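Local coordinates for protein arginine--tRNA ligase (Campylobacter jejuni, PDB 3FNR) that catalyses the ATP-dependent attachment of L-arginine to tRNA(Arg), releasing AMP and diphosphate, as a monomeric class I aminoacyl-tRNA synthetase, at residues 35-40 and 72-77; 240-245 and 267-272. The protein carries 1 engineered substitution. All coordinates share one frame; numbering follows the deposited sequence.

Contact 1 (35-40 and 72-77); sequences EYVSAN and TEYYVN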
loop_
_atom_site.group_PDB
_atom_site.type_symbol
_atom_site.label_atom_id
_atom_site.label_comp_id
_atom_site.label_asym_id
_atom_site.label_seq_id
_atom_site.Cartn_x
_atom_site.Cartn_y
_atom_site.Cartn_z
ATOM N N GLU A 35 -6.024 8.439 -0.499
ATOM C CA GLU A 35 -4.793 9.059 -0.939
ATOM C C GLU A 35 -3.691 8.528 -0.063
ATOM O O GLU A 35 -3.743 8.672 1.161
ATOM C CB GLU A 35 -4.846 10.581 -0.831
ATOM C CG GLU A 35 -3.533 11.258 -1.253
ATOM C CD GLU A 35 -3.016 12.237 -0.208
ATOM O OE1 GLU A 35 -3.844 12.886 0.472
ATOM O OE2 GLU A 35 -1.777 12.355 -0.055
ATOM N N TYR A 36 -2.701 7.904 -0.692
ATOM C CA TYR A 36 -1.601 7.305 0.044
ATOM C C TYR A 36 -0.272 7.363 -0.701
ATOM O O TYR A 36 -0.229 7.686 -1.891
ATOM C CB TYR A 36 -1.955 5.878 0.497
ATOM C CG TYR A 36 -1.975 4.791 -0.576
ATOM C CD1 TYR A 36 -2.865 4.838 -1.656
ATOM C CD2 TYR A 36 -1.134 3.690 -0.471
ATOM C CE1 TYR A 36 -2.895 3.827 -2.613
ATOM C CE2 TYR A 36 -1.144 2.680 -1.425
ATOM C CZ TYR A 36 -2.025 2.751 -2.486
ATOM O OH TYR A 36 -2.027 1.732 -3.405
ATOM N N VAL A 37 0.793 7.027 0.029
ATOM C CA VAL A 37 2.191 7.131 -0.399
ATOM C C VAL A 37 2.575 8.602 -0.541
ATOM O O VAL A 37 3.166 9.159 0.385
ATOM C CB VAL A 37 2.564 6.280 -1.674
ATOM C CG1 VAL A 37 4.071 6.236 -1.856
ATOM C CG2 VAL A 37 2.032 4.847 -1.567
ATOM N N SER A 38 2.233 9.213 -1.680
ATOM C CA SER A 38 2.449 10.649 -1.938
ATOM C C SER A 38 3.832 11.146 -1.552
ATOM O O SER A 38 3.961 12.171 -0.896
ATOM C CB SER A 38 1.394 11.498 -1.220
ATOM O OG SER A 38 0.094 11.202 -1.698
ATOM N N ALA A 39 4.862 10.403 -1.937
ATOM C CA ALA A 39 6.232 10.780 -1.631
ATOM C C ALA A 39 6.699 11.855 -2.609
ATOM O O ALA A 39 6.236 11.902 -3.754
ATOM C CB ALA A 39 7.128 9.575 -1.712
ATOM N N ASN A 40 7.598 12.718 -2.146
ATOM C CA ASN A 40 8.212 13.740 -2.995
ATOM C C ASN A 40 8.920 13.134 -4.198
ATOM O O ASN A 40 9.633 12.147 -4.046
ATOM C CB ASN A 40 9.197 14.561 -2.178
ATOM C CG ASN A 40 8.516 15.370 -1.098
ATOM O OD1 ASN A 40 7.334 15.713 -1.207
ATOM N ND2 ASN A 40 9.253 15.680 -0.047
ATOM N N THR A 72 -8.062 5.482 -5.775
ATOM C CA THR A 72 -6.748 5.776 -5.218
ATOM C C THR A 72 -6.082 6.947 -5.925
ATOM O O THR A 72 -6.227 7.120 -7.147
ATOM C CB THR A 72 -5.819 4.554 -5.282
ATOM O OG1 THR A 72 -5.836 4.007 -6.605
ATOM C CG2 THR A 72 -6.298 3.500 -4.310
ATOM N N GLU A 73 -5.331 7.724 -5.149
ATOM C CA GLU A 73 -4.719 8.950 -5.624
ATOM C C GLU A 73 -3.384 9.220 -4.924
ATOM O O GLU A 73 -3.207 8.916 -3.740
ATOM C CB GLU A 73 -5.695 10.130 -5.464
ATOM C CG GLU A 73 -5.286 11.432 -6.148
ATOM C CD GLU A 73 -6.444 12.406 -6.328
ATOM O OE1 GLU A 73 -6.454 13.437 -5.623
ATOM O OE2 GLU A 73 -7.335 12.147 -7.181
ATOM N N TYR A 74 -2.447 9.777 -5.683
ATOM C CA TYR A 74 -1.111 10.107 -5.210
ATOM C C TYR A 74 -0.932 11.594 -5.458
ATOM O O TYR A 74 -1.188 12.080 -6.562
ATOM C CB TYR A 74 -0.090 9.296 -6.010
ATOM C CG TYR A 74 1.380 9.429 -5.643
ATOM C CD1 TYR A 74 2.081 10.627 -5.845
ATOM C CD2 TYR A 74 2.099 8.323 -5.185
ATOM C CE1 TYR A 74 3.438 10.735 -5.537
ATOM C CE2 TYR A 74 3.462 8.419 -4.884
ATOM C CZ TYR A 74 4.119 9.625 -5.065
ATOM O OH TYR A 74 5.455 9.723 -4.768
ATOM N N TYR A 75 -0.493 12.306 -4.429
ATOM C CA TYR A 75 -0.261 13.730 -4.526
ATOM C C TYR A 75 1.209 13.979 -4.802
ATOM O O TYR A 75 2.066 13.583 -4.007
ATOM C CB TYR A 75 -0.656 14.411 -3.215
ATOM C CG TYR A 75 -0.553 15.914 -3.236
ATOM C CD1 TYR A 75 -1.520 16.684 -3.880
ATOM C CD2 TYR A 75 0.495 16.571 -2.598
ATOM C CE1 TYR A 75 -1.442 18.065 -3.895
ATOM C CE2 TYR A 75 0.589 17.955 -2.617
ATOM C CZ TYR A 75 -0.386 18.697 -3.262
ATOM O OH TYR A 75 -0.318 20.075 -3.265
ATOM N N VAL A 76 1.484 14.647 -5.922
ATOM C CA VAL A 76 2.849 14.970 -6.341
ATOM C C VAL A 76 3.227 16.381 -5.887
ATOM O O VAL A 76 2.684 17.356 -6.385
ATOM C CB VAL A 76 3.014 14.858 -7.884
ATOM C CG1 VAL A 76 4.466 14.876 -8.262
ATOM C CG2 VAL A 76 2.350 13.591 -8.426
ATOM N N ASN A 77 4.150 16.484 -4.937
ATOM C CA ASN A 77 4.629 17.778 -4.453
ATOM C C ASN A 77 5.621 18.361 -5.447
ATOM O O ASN A 77 6.822 18.396 -5.181
ATOM C CB ASN A 77 5.307 17.646 -3.083
ATOM C CG ASN A 77 4.318 17.451 -1.943
ATOM O OD1 ASN A 77 3.657 18.394 -1.514
ATOM N ND2 ASN A 77 4.240 16.225 -1.424
HETATM O O HOH W 1 4.551 14.190 -3.438
#
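Y36 N donates to E73 O (3.3 Å) at the point where the first strand of the largely parallel sheet of the Rossmann-like class I synthetase catalytic domain gives way to the loop carrying the "HIGH" signature. E35 pairs with E73 in a parallel bridge, and its CA also approaches E73 O in a CA-H...O contact, so this carbonyl serves two residues. Past the Y36 N bond, side chains carry the direct hydrogen bonds between the segments. S38 OG stands in for a neighbouring strand: it accepts from Y75 N at 3.0 Å in an almost straight bond (171°) and donates to E35 OE2 at 2.7 Å, on the anti lone pair of that oxygen. The other carboxylate oxygen, E35 OE1, forms a salt bridge with K230. E73 and T72 turn their polar ends elsewhere, E73 to Y226 and R233, T72 OG1 to D163 N.

The Y74 ring lies under the bend of the loop. One face of it lies against S38 CA, which sits 3.6 Å from the ring centroid and 8° off the normal, a CH-pi contact. V37 CG1 touches CE2 of the same ring, while Y165 meets the ring from elsewhere in the fold. At the far end, Y74 OH donates to the carbonyl oxygen of A39, the first residue of the signature, at a short 2.5 Å and tilted 25° from the carbonyl plane. A water bridges from here to the end of strand 69-76. It is placed to donate to Y75 O (2.6 Å), and weakly to A39 O, though it has more acceptors in reach than protons. It accepts from both the backbone and the side chain of N77, with N77 ND2 2.9 Å from the water oxygen.

Contact 2 (240-245 and 267-272); sequences NIWGAD and LEIILA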
loop_
_atom_site.group_PDB
_atom_site.type_symbol
_atom_site.label_atom_id
_atom_site.label_comp_id
_atom_site.label_asym_id
_atom_site.label_seq_id
_atom_site.Cartn_x
_atom_site.Cartn_y
_atom_site.Cartn_z
ATOM N N ASN A 240 -6.898 8.883 4.423
ATOM C CA ASN A 240 -5.469 9.134 4.319
ATOM C C ASN A 240 -4.690 8.074 5.082
ATOM O O ASN A 240 -5.140 7.591 6.117
ATOM C CB ASN A 240 -5.108 10.487 4.927
ATOM C CG ASN A 240 -5.695 11.660 4.170
ATOM O OD1 ASN A 240 -6.215 11.525 3.052
ATOM N ND2 ASN A 240 -5.620 12.835 4.794
ATOM N N ILE A 241 -3.515 7.726 4.575
ATOM C CA ILE A 241 -2.564 6.944 5.351
ATOM C C ILE A 241 -1.339 7.812 5.620
ATOM O O ILE A 241 -0.605 8.177 4.695
ATOM C CB ILE A 241 -2.178 5.621 4.654
ATOM C CG1 ILE A 241 -3.422 4.750 4.427
ATOM C CG2 ILE A 241 -1.153 4.862 5.486
ATOM C CD1 ILE A 241 -3.189 3.603 3.497
ATOM N N TRP A 242 -1.138 8.160 6.884
ATOM C CA TRP A 242 -0.016 9.008 7.277
ATOM C C TRP A 242 0.945 8.227 8.164
ATOM O O TRP A 242 0.556 7.233 8.781
ATOM C CB TRP A 242 -0.506 10.245 8.045
ATOM C CG TRP A 242 -1.299 11.260 7.243
ATOM C CD1 TRP A 242 -1.488 11.284 5.885
ATOM C CD2 TRP A 242 -1.966 12.424 7.761
ATOM N NE1 TRP A 242 -2.258 12.366 5.535
ATOM C CE2 TRP A 242 -2.559 13.089 6.661
ATOM C CE3 TRP A 242 -2.130 12.964 9.049
ATOM C CZ2 TRP A 242 -3.305 14.270 6.809
ATOM C CZ3 TRP A 242 -2.878 14.139 9.198
ATOM C CH2 TRP A 242 -3.455 14.777 8.078
ATOM N N GLY A 243 2.189 8.692 8.239
ATOM C CA GLY A 243 3.156 8.141 9.181
ATOM C C GLY A 243 2.722 8.510 10.580
ATOM O O GLY A 243 2.190 9.606 10.791
ATOM N N ALA A 244 2.955 7.604 11.532
ATOM C CA ALA A 244 2.499 7.765 12.918
ATOM C C ALA A 244 3.039 9.006 13.623
ATOM O O ALA A 244 2.403 9.521 14.541
ATOM C CB ALA A 244 2.819 6.521 13.730
ATOM N N ASP A 245 4.198 9.490 13.190
ATOM C CA ASP A 245 4.785 10.711 13.754
ATOM C C ASP A 245 4.055 12.000 13.340
ATOM O O ASP A 245 4.375 13.083 13.833
ATOM C CB ASP A 245 6.287 10.801 13.439
ATOM C CG ASP A 245 6.604 10.610 11.959
ATOM O OD1 ASP A 245 5.695 10.282 11.165
ATOM O OD2 ASP A 245 7.786 10.785 11.592
ATOM N N LEU A 267 -13.429 12.335 6.938
ATOM C CA LEU A 267 -11.998 12.188 6.713
ATOM C C LEU A 267 -11.422 11.226 7.750
ATOM O O LEU A 267 -11.359 11.526 8.947
ATOM C CB LEU A 267 -11.283 13.543 6.744
ATOM C CG LEU A 267 -9.782 13.560 6.406
ATOM C CD1 LEU A 267 -9.488 13.079 4.986
ATOM C CD2 LEU A 267 -9.216 14.945 6.603
ATOM N N GLU A 268 -11.023 10.055 7.276
ATOM C CA GLU A 268 -10.513 8.990 8.121
ATOM C C GLU A 268 -9.002 8.955 7.983
ATOM O O GLU A 268 -8.491 8.747 6.886
ATOM C CB GLU A 268 -11.147 7.663 7.675
ATOM C CG GLU A 268 -10.610 6.415 8.363
ATOM C CD GLU A 268 -11.187 5.119 7.796
ATOM O OE1 GLU A 268 -12.319 5.127 7.248
ATOM O OE2 GLU A 268 -10.493 4.084 7.897
ATOM N N ILE A 269 -8.282 9.194 9.079
ATOM C CA ILE A 269 -6.817 9.136 9.057
ATOM C C ILE A 269 -6.341 7.793 9.614
ATOM O O ILE A 269 -6.617 7.460 10.772
ATOM C CB ILE A 269 -6.138 10.284 9.882
ATOM C CG1 ILE A 269 -6.717 11.669 9.551
ATOM C CG2 ILE A 269 -4.622 10.248 9.707
ATOM C CD1 ILE A 269 -6.579 12.107 8.106
ATOM N N ILE A 270 -5.633 7.027 8.788
ATOM C CA ILE A 270 -4.988 5.783 9.228
ATOM C C ILE A 270 -3.501 6.031 9.452
ATOM O O ILE A 270 -2.821 6.554 8.579
ATOM C CB ILE A 270 -5.188 4.661 8.201
ATOM C CG1 ILE A 270 -6.661 4.254 8.144
ATOM C CG2 ILE A 270 -4.283 3.452 8.507
ATOM C CD1 ILE A 270 -6.986 3.331 7.007
ATOM N N LEU A 271 -2.994 5.664 10.624
ATOM C CA LEU A 271 -1.582 5.886 10.938
ATOM C C LEU A 271 -0.720 4.636 10.779
ATOM O O LEU A 271 -0.988 3.596 11.387
ATOM C CB LEU A 271 -1.419 6.474 12.340
ATOM C CG LEU A 271 -1.958 7.878 12.635
ATOM C CD1 LEU A 271 -1.741 8.194 14.102
ATOM C CD2 LEU A 271 -1.304 8.961 11.770
ATOM N N ALA A 272 0.305 4.747 9.944
ATOM C CA ALA A 272 1.230 3.652 9.691
ATOM C C ALA A 272 2.441 3.773 10.609
ATOM O O ALA A 272 3.197 4.746 10.535
ATOM C CB ALA A 272 1.663 3.647 8.227
#
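N240 and I269 are paired in register on two neighbouring parallel strands, joined mainly by five backbone hydrogen bonds. N240 N donates to E268 O and N240 O accepts from I270 N; W242 N then reaches I270 O, and W242 O takes A272 N at 2.8 Å. The last bond, A244 N to A272 O at 3.0 Å, is the most bent (142°), its donor 46° out of the carbonyl plane, where the chain is already turning into a 3-10 segment.

Apolar contacts divide between the two faces of the sheet. On one, I241 CG1 lies beside I270 CB, and I241 CG2 meets A272 CB at 4.1 Å. On the other, I269 crosses beneath W242: CG2 touches CE3 near the rim of the indole at 3.7 Å, while CD1 stands 4.2 Å from the centroid of the six-membered ring in a CH-pi contact. That same CD1 packs against N240 ND2, whose polar partner is H227. L271 CD2 reaches W242 CB.

I250 of helix 250-258 touches both W242 and I269. Strand 237-243, this helix and strand 267-279 together form a beta-alpha-beta unit of the Rossmann-like class I catalytic domain.

In the fold
The two contacts belong to one mixed sheet in the class I catalytic domain, their centres about 13 Å apart. Contact 1 closes before contact 2 opens along the chain, yet the strands sit side by side in space: strand 31-35 has strand 69-76 as one neighbour and strand 237-243 as another, and the latter continues to strand 267-279. The segments therefore meet directly, with Y36 CB 4.0 Å from I241 CD1. K230, already paired with E35, also makes a weak hydrogen bond to N240 OD1, which joins the two contacts. The loop bearing the start of the "HIGH" motif thus emerges from the end of a strand that is paired on both its edges.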